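Local coordinates for transcobalamin-1 (Homo sapiens, PDB 4KKI), which binds vitamin B12 with femtomolar affinity and protects it from the acid of the stomach, at residues V55-L63 with L97-N107; L156-A164 with V198-A209. All coordinates share one frame; numbering follows the deposited sequence.

Contact 1: V55-L63 with L97-N107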
# COMPACT_ATOMS: atom_id res chain seq x y z
N VAL A 55 -0.93 -10.04 -7.85
CA VAL A 55 -0.48 -10.55 -6.56
C VAL A 55 -1.29 -9.96 -5.41
O VAL A 55 -1.84 -10.69 -4.59
CB VAL A 55 1.01 -10.24 -6.34
CG1 VAL A 55 1.43 -10.67 -4.94
CG2 VAL A 55 1.85 -10.93 -7.40
N ASN A 56 -1.36 -8.63 -5.36
CA ASN A 56 -2.13 -7.94 -4.33
C ASN A 56 -3.62 -8.28 -4.41
O ASN A 56 -4.28 -8.44 -3.38
CB ASN A 56 -1.94 -6.43 -4.45
CG ASN A 56 -2.16 -5.92 -5.87
OD1 ASN A 56 -2.50 -6.69 -6.77
ND2 ASN A 56 -1.98 -4.62 -6.06
N VAL A 57 -4.12 -8.40 -5.63
CA VAL A 57 -5.53 -8.69 -5.87
C VAL A 57 -5.90 -10.08 -5.34
O VAL A 57 -6.88 -10.23 -4.61
CB VAL A 57 -5.85 -8.59 -7.37
CG1 VAL A 57 -7.23 -9.14 -7.67
CG2 VAL A 57 -5.71 -7.15 -7.85
N VAL A 58 -5.12 -11.08 -5.72
CA VAL A 58 -5.38 -12.46 -5.31
C VAL A 58 -5.20 -12.62 -3.80
O VAL A 58 -6.00 -13.30 -3.15
CB VAL A 58 -4.48 -13.46 -6.08
CG1 VAL A 58 -4.54 -14.84 -5.45
CG2 VAL A 58 -4.91 -13.53 -7.55
N LEU A 59 -4.17 -11.99 -3.24
CA LEU A 59 -3.96 -11.97 -1.80
C LEU A 59 -5.20 -11.45 -1.07
O LEU A 59 -5.66 -12.04 -0.10
CB LEU A 59 -2.75 -11.12 -1.43
CG LEU A 59 -2.56 -10.77 0.05
CD1 LEU A 59 -2.50 -12.02 0.91
CD2 LEU A 59 -1.31 -9.92 0.25
N SER A 60 -5.71 -10.32 -1.56
CA SER A 60 -6.89 -9.69 -0.99
C SER A 60 -8.10 -10.62 -1.00
O SER A 60 -8.80 -10.75 0.00
CB SER A 60 -7.20 -8.40 -1.76
OG SER A 60 -8.43 -7.84 -1.34
N LEU A 61 -8.32 -11.26 -2.14
CA LEU A 61 -9.47 -12.15 -2.31
C LEU A 61 -9.38 -13.41 -1.46
O LEU A 61 -10.35 -13.80 -0.81
CB LEU A 61 -9.62 -12.52 -3.79
CG LEU A 61 -10.02 -11.34 -4.69
CD1 LEU A 61 -9.87 -11.69 -6.16
CD2 LEU A 61 -11.45 -10.91 -4.38
N LYS A 62 -8.22 -14.06 -1.47
CA LYS A 62 -8.03 -15.30 -0.72
C LYS A 62 -8.18 -15.05 0.78
O LYS A 62 -8.64 -15.91 1.53
CB LYS A 62 -6.67 -15.93 -1.04
CG LYS A 62 -6.51 -16.35 -2.49
CD LYS A 62 -6.11 -17.81 -2.63
CE LYS A 62 -4.72 -18.06 -2.08
NZ LYS A 62 -4.33 -19.49 -2.23
N LEU A 63 -7.81 -13.84 1.20
CA LEU A 63 -7.89 -13.45 2.60
C LEU A 63 -9.33 -13.40 3.11
O LEU A 63 -9.58 -13.63 4.30
CB LEU A 63 -7.21 -12.09 2.79
CG LEU A 63 -6.69 -11.78 4.18
CD1 LEU A 63 -5.84 -12.92 4.71
CD2 LEU A 63 -5.88 -10.50 4.13
N LEU A 97 4.87 -9.74 -0.77
CA LEU A 97 3.48 -9.89 -1.20
C LEU A 97 3.27 -11.21 -1.94
O LEU A 97 2.22 -11.83 -1.81
CB LEU A 97 3.05 -8.72 -2.07
CG LEU A 97 2.75 -7.40 -1.35
CD1 LEU A 97 2.44 -6.31 -2.36
CD2 LEU A 97 1.59 -7.57 -0.38
N ILE A 98 4.26 -11.61 -2.72
CA ILE A 98 4.18 -12.87 -3.46
C ILE A 98 4.05 -14.03 -2.49
O ILE A 98 3.19 -14.89 -2.64
CB ILE A 98 5.41 -13.07 -4.36
CG1 ILE A 98 5.34 -12.12 -5.55
CG2 ILE A 98 5.48 -14.51 -4.86
CD1 ILE A 98 6.52 -12.22 -6.48
N ILE A 99 4.91 -14.04 -1.47
CA ILE A 99 4.90 -15.08 -0.46
C ILE A 99 3.57 -15.09 0.30
O ILE A 99 2.99 -16.15 0.54
CB ILE A 99 6.07 -14.92 0.53
CG1 ILE A 99 7.40 -15.05 -0.22
CG2 ILE A 99 5.98 -15.95 1.65
CD1 ILE A 99 8.63 -14.84 0.64
N LEU A 100 3.08 -13.90 0.65
CA LEU A 100 1.81 -13.78 1.36
C LEU A 100 0.66 -14.30 0.52
O LEU A 100 -0.17 -15.08 1.00
CB LEU A 100 1.55 -12.34 1.78
CG LEU A 100 2.50 -11.73 2.82
CD1 LEU A 100 2.18 -10.25 3.01
CD2 LEU A 100 2.43 -12.48 4.14
N ALA A 101 0.61 -13.88 -0.74
CA ALA A 101 -0.44 -14.32 -1.66
C ALA A 101 -0.41 -15.83 -1.90
O ALA A 101 -1.46 -16.46 -2.01
CB ALA A 101 -0.32 -13.58 -2.98
N LEU A 102 0.78 -16.41 -1.96
CA LEU A 102 0.91 -17.84 -2.23
C LEU A 102 0.62 -18.69 -1.00
O LEU A 102 0.34 -19.88 -1.11
CB LEU A 102 2.32 -18.17 -2.76
CG LEU A 102 2.64 -17.77 -4.20
CD1 LEU A 102 4.12 -17.97 -4.50
CD2 LEU A 102 1.78 -18.56 -5.19
N GLY A 103 0.67 -18.07 0.18
CA GLY A 103 0.54 -18.82 1.41
C GLY A 103 -0.54 -18.36 2.36
O GLY A 103 -0.42 -18.56 3.57
N VAL A 104 -1.59 -17.74 1.83
CA VAL A 104 -2.74 -17.33 2.64
C VAL A 104 -3.30 -18.55 3.36
O VAL A 104 -3.65 -18.49 4.54
CB VAL A 104 -3.85 -16.70 1.79
CG1 VAL A 104 -5.03 -16.27 2.66
CG2 VAL A 104 -3.32 -15.51 1.01
N CYS A 105 -3.35 -19.66 2.63
CA CYS A 105 -3.76 -20.94 3.18
C CYS A 105 -3.03 -22.05 2.43
O CYS A 105 -2.46 -21.82 1.36
CB CYS A 105 -5.27 -21.11 3.06
SG CYS A 105 -5.95 -20.59 1.46
N ARG A 106 -3.04 -23.26 2.99
CA ARG A 106 -2.33 -24.37 2.38
C ARG A 106 -3.00 -24.85 1.09
O ARG A 106 -4.16 -25.24 1.09
CB ARG A 106 -2.19 -25.54 3.36
CG ARG A 106 -1.52 -26.77 2.78
CD ARG A 106 -0.17 -27.02 3.43
NE ARG A 106 0.44 -28.26 2.95
CZ ARG A 106 0.18 -29.45 3.47
NH1 ARG A 106 -0.67 -29.58 4.47
NH2 ARG A 106 0.78 -30.53 2.97
N ASN A 107 -2.25 -24.80 -0.01
CA ASN A 107 -2.70 -25.34 -1.28
C ASN A 107 -1.51 -25.76 -2.13
O ASN A 107 -0.37 -25.70 -1.69
CB ASN A 107 -3.57 -24.33 -2.03
CG ASN A 107 -2.80 -23.11 -2.48
OD1 ASN A 107 -1.78 -22.75 -1.89
ND2 ASN A 107 -3.28 -22.47 -3.54
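Leu-59 turns its CG anti to the backbone N (chi1 168°), and this carries both methyls into the angle between helix 55-63 and residues 97-107. From there CD1 meets Val-104 CG2 at 3.6 Å, while CD2 lies 3.8 Å from Leu-97 CD2, where the two side chains cross at about a right angle, and also rests on the CB of Leu-100. Val-55 uses the same kind of rotamer one turn earlier: its CG1 lies over the backbone carbonyl of Leu-97, 3.4 Å from that O, and its CG2 leans on CG1 of Ile-98. The principle at work is that a small residue lets helices close up. At Ala-101 the backbones come nearest, the CA of Leu-59 lying 4.2 Å from the CA of Ala-101, and the alanine methyl fits against Leu-59 CB and the carbonyl O of Val-55. With only a methyl at Leu-59, as in an alanine, a gap is likely to open between Leu-97, Leu-100 and Val-104, whose CG2 would lose its CD1 neighbour. Farther on, Lys-62 bends at chi2 and chi3, passing CE within 3.6 Å of Ala-101 O, its CB and CE slanting across the Val-104 side chain. Its NZ ends near Asn-107 ND2, a pair of donors that do not bond. The short helical segments cross at 35°, their axes 8.6 Å apart, in the alpha6-alpha6 barrel domain. Leu-97 also borders the bound cyanocobalamin, Cys-105 is tied to Cys-308 by a disulfide, and helices 284-294 and 69-85 pack on helix 55-63 while helix 118-135 covers Ile-98, Ile-99 and Leu-102.

Contact 2: L156-A164 with V198-A209; sequences LFNGNYSTA and VKKSLINGQIKA
The phenol ring of Tyr-161 has a water at its edge, in the ring plane, and aliphatic groups that approach it obliquely from the other segment. That water binds Ser-201 OG at 3.0 Å and Tyr-161 OH only weakly, at 3.4 Å, so it bridges two hydroxyls that stand too far apart to bond directly. Val-198 CG2 lies 4.1 Å from Tyr-161 CE2, its side chain running past the ring in the opposite direction, and Ile-207 brings CG1 to 3.9 Å from Tyr-161 OH. Two further flat groups, the amides of Asn-158 and Gln-206, stand almost perpendicular, at 87°. They do not bond; instead Asn-158 ND2 sits against the methylene CG of Gln-206, 3.3 Å away. At the other end, Thr-163 places CG2 anti to its carbonyl carbon, where the methyl meets Ile-207 CG2 at 3.7 Å, while OG1 faces the methyl of Ala-209. The polar link between the segments thus runs through the water; elsewhere carbon meets carbon, or a polar atom rests on carbon. Leu-154 and Cys-155 of helix 144-156 also touch the tyrosine, and Cys-155 touches Ser-201. Ser-162 is the N-cap of helix 163-169, its OG accepting from the backbone N of Glu-165. This is plain packing of interhelical connections in the alpha6-alpha6 helical barrel: the link between helices 144-156 and 163-169, with the latter's first residue, lies against the C-terminal end of helix 185-203 and the loop leading to helix 213-229, away from the cobalamin site.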
# COMPACT_ATOMS: atom_id res chain seq x y z
N LEU A 156 5.24 -14.57 9.55
CA LEU A 156 4.12 -15.48 9.31
C LEU A 156 4.56 -16.84 8.76
O LEU A 156 3.85 -17.84 8.94
CB LEU A 156 3.12 -14.84 8.34
CG LEU A 156 2.24 -13.72 8.89
CD1 LEU A 156 1.46 -13.06 7.76
CD2 LEU A 156 1.30 -14.28 9.94
N PHE A 157 5.71 -16.89 8.10
CA PHE A 157 6.15 -18.12 7.45
C PHE A 157 7.45 -18.67 8.04
O PHE A 157 8.18 -19.40 7.38
CB PHE A 157 6.26 -17.92 5.94
CG PHE A 157 4.94 -17.64 5.28
CD1 PHE A 157 4.45 -16.35 5.22
CD2 PHE A 157 4.19 -18.66 4.73
CE1 PHE A 157 3.23 -16.08 4.63
CE2 PHE A 157 2.97 -18.40 4.13
CZ PHE A 157 2.49 -17.11 4.08
N ASN A 158 7.71 -18.31 9.29
CA ASN A 158 8.85 -18.83 10.04
C ASN A 158 10.19 -18.63 9.35
O ASN A 158 11.06 -19.50 9.39
CB ASN A 158 8.65 -20.32 10.36
CG ASN A 158 7.44 -20.56 11.24
OD1 ASN A 158 6.46 -21.18 10.81
ND2 ASN A 158 7.50 -20.08 12.48
N GLY A 159 10.36 -17.48 8.71
CA GLY A 159 11.62 -17.13 8.09
C GLY A 159 12.59 -16.63 9.14
O GLY A 159 12.19 -16.28 10.25
N ASN A 160 13.87 -16.58 8.80
CA ASN A 160 14.89 -16.14 9.74
C ASN A 160 15.08 -14.63 9.69
O ASN A 160 15.47 -14.07 8.67
CB ASN A 160 16.21 -16.86 9.48
CG ASN A 160 17.16 -16.80 10.67
OD1 ASN A 160 17.34 -15.75 11.28
ND2 ASN A 160 17.75 -17.94 11.01
N TYR A 161 14.79 -13.97 10.81
CA TYR A 161 14.97 -12.53 10.93
C TYR A 161 15.39 -12.18 12.35
O TYR A 161 15.05 -12.88 13.30
CB TYR A 161 13.68 -11.79 10.56
CG TYR A 161 12.51 -12.10 11.46
CD1 TYR A 161 11.72 -13.23 11.23
CD2 TYR A 161 12.18 -11.28 12.54
CE1 TYR A 161 10.65 -13.52 12.05
CE2 TYR A 161 11.11 -11.57 13.36
CZ TYR A 161 10.34 -12.70 13.11
OH TYR A 161 9.27 -13.00 13.92
N SER A 162 16.15 -11.10 12.49
CA SER A 162 16.60 -10.66 13.81
C SER A 162 15.58 -9.74 14.45
O SER A 162 15.24 -8.69 13.90
CB SER A 162 17.95 -9.94 13.70
OG SER A 162 18.35 -9.44 14.96
N THR A 163 15.07 -10.13 15.62
CA THR A 163 14.13 -9.30 16.35
C THR A 163 14.82 -8.04 16.84
O THR A 163 14.21 -6.98 16.94
CB THR A 163 13.53 -10.04 17.56
OG1 THR A 163 14.58 -10.42 18.46
CG2 THR A 163 12.79 -11.29 17.10
N ALA A 164 16.11 -8.16 17.15
CA ALA A 164 16.92 -7.01 17.55
C ALA A 164 16.97 -5.99 16.43
O ALA A 164 16.92 -4.78 16.67
CB ALA A 164 18.32 -7.46 17.93
N VAL A 198 5.25 -10.34 15.24
CA VAL A 198 6.43 -10.67 16.04
C VAL A 198 6.05 -10.87 17.50
O VAL A 198 6.57 -11.77 18.16
CB VAL A 198 7.50 -9.56 15.93
CG1 VAL A 198 8.74 -9.94 16.73
CG2 VAL A 198 7.86 -9.32 14.48
N LYS A 199 5.14 -10.04 17.99
CA LYS A 199 4.62 -10.18 19.35
C LYS A 199 4.00 -11.55 19.58
O LYS A 199 4.33 -12.24 20.54
CB LYS A 199 3.61 -9.07 19.66
CG LYS A 199 4.24 -7.71 19.93
CD LYS A 199 3.30 -6.55 19.58
CE LYS A 199 2.00 -6.62 20.36
NZ LYS A 199 1.07 -5.51 20.00
N LYS A 200 3.10 -11.95 18.68
CA LYS A 200 2.43 -13.24 18.80
C LYS A 200 3.45 -14.37 18.68
O LYS A 200 3.38 -15.36 19.40
CB LYS A 200 1.35 -13.40 17.72
CG LYS A 200 0.31 -12.29 17.74
CD LYS A 200 -0.65 -12.41 16.57
CE LYS A 200 -1.76 -13.39 16.87
NZ LYS A 200 -2.58 -12.92 18.03
N SER A 201 4.41 -14.19 17.78
CA SER A 201 5.47 -15.17 17.57
C SER A 201 6.35 -15.33 18.82
O SER A 201 6.80 -16.43 19.12
CB SER A 201 6.33 -14.77 16.37
OG SER A 201 7.37 -15.70 16.16
N LEU A 202 6.58 -14.22 19.53
CA LEU A 202 7.35 -14.24 20.77
C LEU A 202 6.60 -14.95 21.90
O LEU A 202 7.18 -15.75 22.63
CB LEU A 202 7.70 -12.82 21.20
CG LEU A 202 8.92 -12.19 20.53
CD1 LEU A 202 9.08 -10.74 20.94
CD2 LEU A 202 10.17 -12.99 20.87
N ILE A 203 5.32 -14.62 22.04
CA ILE A 203 4.48 -15.22 23.08
C ILE A 203 4.30 -16.72 22.83
O ILE A 203 4.23 -17.51 23.77
CB ILE A 203 3.12 -14.49 23.18
CG1 ILE A 203 3.34 -13.02 23.53
CG2 ILE A 203 2.22 -15.16 24.21
CD1 ILE A 203 2.07 -12.20 23.64
N ASN A 204 4.24 -17.10 21.56
CA ASN A 204 4.26 -18.51 21.19
C ASN A 204 5.68 -19.05 21.29
O ASN A 204 6.56 -18.42 21.89
CB ASN A 204 3.72 -18.71 19.77
CG ASN A 204 2.29 -18.24 19.61
OD1 ASN A 204 1.54 -18.16 20.58
ND2 ASN A 204 1.91 -17.93 18.38
N GLY A 205 5.93 -20.22 20.71
CA GLY A 205 7.25 -20.81 20.76
C GLY A 205 8.02 -20.66 19.46
O GLY A 205 9.07 -21.28 19.27
N GLN A 206 7.51 -19.83 18.56
CA GLN A 206 8.08 -19.69 17.23
C GLN A 206 9.46 -19.02 17.21
O GLN A 206 10.36 -19.47 16.51
CB GLN A 206 7.13 -18.93 16.30
CG GLN A 206 6.19 -19.81 15.50
CD GLN A 206 5.12 -20.46 16.36
OE1 GLN A 206 4.05 -19.89 16.57
NE2 GLN A 206 5.41 -21.66 16.85
N ILE A 207 9.61 -17.94 17.97
CA ILE A 207 10.83 -17.14 17.90
C ILE A 207 11.37 -16.75 19.28
O ILE A 207 10.63 -16.31 20.15
CB ILE A 207 10.60 -15.87 17.04
CG1 ILE A 207 10.58 -16.24 15.56
CG2 ILE A 207 11.68 -14.84 17.30
CD1 ILE A 207 11.86 -16.89 15.08
N LYS A 208 12.68 -16.93 19.46
CA LYS A 208 13.35 -16.50 20.68
C LYS A 208 13.97 -15.12 20.48
O LYS A 208 14.32 -14.74 19.36
CB LYS A 208 14.43 -17.50 21.08
CG LYS A 208 13.91 -18.91 21.32
CD LYS A 208 15.04 -19.87 21.64
CE LYS A 208 14.53 -21.28 21.86
NZ LYS A 208 15.64 -22.24 22.14
N ALA A 209 14.11 -14.37 21.57
CA ALA A 209 14.70 -13.03 21.51
C ALA A 209 15.27 -12.62 22.86
O ALA A 209 15.01 -13.26 23.88
CB ALA A 209 13.67 -12.02 21.05
O HOH W 1 7.84 -15.98 13.22

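In the fold
Past helix 37-45 the chain enters helix 55-63, passes helix 69-85 and comes back beside the former in helix 92-102, pointing roughly the same way, where contact 1 closes a largely helical loop of 33 residues. Only after that closure does contact 2 open: the link after helix 144-156 meets the end of helix 185-203 and the following loop, closing a second loop of equal length that includes a short hairpin. The two loops stand in series, neither enclosing nor crossing the other. The centres of contacts 1 and 2 lie about 21 Å apart. The contacts nevertheless touch, because Phe-157 and Leu-156 pack on Leu-100, with Phe-157 also against Gly-103. Contact 1 adjoins the corrinoid, whereas contact 2 joins peripheral connections of the same alpha domain.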